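Local structure of synaptic vesicle glycoprotein 2C (Homo sapiens, 5JLV) at residues V55-K58 against S59-F62. The protein is a synaptic vesicle membrane glycoprotein whose luminal domain, a pentapeptide-repeat-type beta-helix, serves as a receptor for botulinum neurotoxin A. Sequence-based numbering, arbitrary orientation.
Sequences VKFK and SVTF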
loop_
_atom_site.group_PDB
_atom_site.type_symbol
_atom_site.label_atom_id
_atom_site.label_comp_id
_atom_site.label_asym_id
_atom_site.label_seq_id
_atom_site.Cartn_x
_atom_site.Cartn_y
_atom_site.Cartn_z
ATOM N N VAL C 55 33.812 4.883 1.256
ATOM C CA VAL C 55 34.575 5.972 0.685
ATOM C C VAL C 55 34.662 7.144 1.662
ATOM O O VAL C 55 33.686 7.470 2.345
ATOM C CB VAL C 55 33.937 6.441 -0.640
ATOM C CG1 VAL C 55 34.642 7.670 -1.199
ATOM C CG2 VAL C 55 33.940 5.309 -1.655
ATOM N N LYS C 56 35.837 7.759 1.737
ATOM C CA LYS C 56 35.969 9.070 2.363
ATOM C C LYS C 56 36.088 10.153 1.287
ATOM O O LYS C 56 37.044 10.162 0.506
ATOM C CB LYS C 56 37.169 9.109 3.317
ATOM C CG LYS C 56 37.046 8.158 4.501
ATOM C CD LYS C 56 38.140 8.381 5.536
ATOM C CE LYS C 56 39.430 7.698 5.133
ATOM N NZ LYS C 56 40.404 7.672 6.258
ATOM N N PHE C 57 35.095 11.040 1.238
ATOM C CA PHE C 57 35.133 12.218 0.369
ATOM C C PHE C 57 35.759 13.393 1.114
ATOM O O PHE C 57 35.369 13.705 2.245
ATOM C CB PHE C 57 33.729 12.606 -0.085
ATOM C CG PHE C 57 33.038 11.556 -0.904
ATOM C CD1 PHE C 57 33.268 11.458 -2.272
ATOM C CD2 PHE C 57 32.129 10.673 -0.308
ATOM C CE1 PHE C 57 32.615 10.491 -3.036
ATOM C CE2 PHE C 57 31.482 9.707 -1.065
ATOM C CZ PHE C 57 31.721 9.619 -2.428
ATOM N N LYS C 58 36.735 14.043 0.489
ATOM C CA LYS C 58 37.411 15.176 1.116
ATOM C C LYS C 58 37.565 16.284 0.085
ATOM O O LYS C 58 38.313 16.127 -0.895
ATOM C CB LYS C 58 38.787 14.760 1.661
ATOM C CG LYS C 58 38.774 13.598 2.647
ATOM C CD LYS C 58 40.191 13.159 3.017
ATOM C CE LYS C 58 40.150 11.909 3.890
ATOM N NZ LYS C 58 41.448 11.610 4.544
ATOM N N SER C 59 36.854 17.392 0.299
ATOM C CA SER C 59 36.854 18.517 -0.649
ATOM C C SER C 59 36.536 18.019 -2.062
ATOM O O SER C 59 37.320 18.185 -2.993
ATOM C CB SER C 59 38.198 19.268 -0.622
ATOM O OG SER C 59 38.633 19.489 0.706
ATOM N N VAL C 60 35.388 17.371 -2.189
ATOM C CA VAL C 60 34.915 16.874 -3.463
ATOM C C VAL C 60 33.611 17.584 -3.754
ATOM O O VAL C 60 32.734 17.646 -2.891
ATOM C CB VAL C 60 34.684 15.341 -3.426
ATOM C CG1 VAL C 60 33.942 14.863 -4.678
ATOM C CG2 VAL C 60 36.007 14.599 -3.280
ATOM N N THR C 61 33.498 18.151 -4.952
ATOM C CA THR C 61 32.220 18.663 -5.426
ATOM C C THR C 61 31.754 17.924 -6.682
ATOM O O THR C 61 32.517 17.762 -7.636
ATOM C CB THR C 61 32.269 20.179 -5.689
ATOM O OG1 THR C 61 32.525 20.855 -4.455
ATOM C CG2 THR C 61 30.944 20.673 -6.254
ATOM N N PHE C 62 30.512 17.455 -6.644
ATOM C CA PHE C 62 29.794 17.031 -7.834
ATOM C C PHE C 62 28.839 18.154 -8.213
ATOM O O PHE C 62 28.120 18.669 -7.360
ATOM C CB PHE C 62 28.984 15.760 -7.544
ATOM C CG PHE C 62 29.822 14.537 -7.314
ATOM C CD1 PHE C 62 30.244 14.196 -6.035
ATOM C CD2 PHE C 62 30.160 13.700 -8.375
ATOM C CE1 PHE C 62 31.007 13.061 -5.820
ATOM C CE2 PHE C 62 30.925 12.561 -8.165
ATOM C CZ PHE C 62 31.354 12.244 -6.882
#
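Phe57 and Val60 meet on the inner side of a corner that the chain turns at Ser59, where strand 56-58 gives way to strand 60-62 at 91° to it. The turn rests on the backbone of Ser59, which adopts the left-handed region between two extended segments. Lys58 takes part through its backbone and the root of its side chain: CB of Lys58 lies 3.5 Å from Ser59 N, and Lys58 C is tucked 3.3 Å from Val60 N. Beyond CG the lysine runs extended, away from the bend, and its side chain touches Glu38 and Thr36. The serine side chain also points outward, its hydroxyl making a weak hydrogen bond with Asn79 ND2. Backbone bonds from the first strand reach Met37 in one direction and Thr76 and Val78 in the other, placing the corner in a stack of similar coils.

Inside, Val60 divides its two methyls. CG1, anti to the backbone N (chi1 169°), approaches the Phe57 ring obliquely, 4.2 Å from CD1 of Phe57. Val60 CG2 instead lies 3.7 Å from Lys58 O. The Phe57 and Phe62 side chains cross at about a right angle, their CE1 atoms 4.1 Å apart, with Phe57 CE1 at the edge of the Phe62 ring. Val55 CG1 covers one face of the Phe57 ring, 3.6 Å above its centre. The Phe62 ring packs against those of His42 and Phe82 in the coils before and after, and meets Phe67 edge-to-face on the next face of its own coil.

Val55, Phe57, Val60 and Phe62 inward, with Lys58 and Ser59 both outward at the corner, fit the right-handed quadrilateral beta-helix of pentapeptide-repeat proteins. Hydrocarbon packing thus joins adjacent faces, while backbone hydrogen bonds join successive coils.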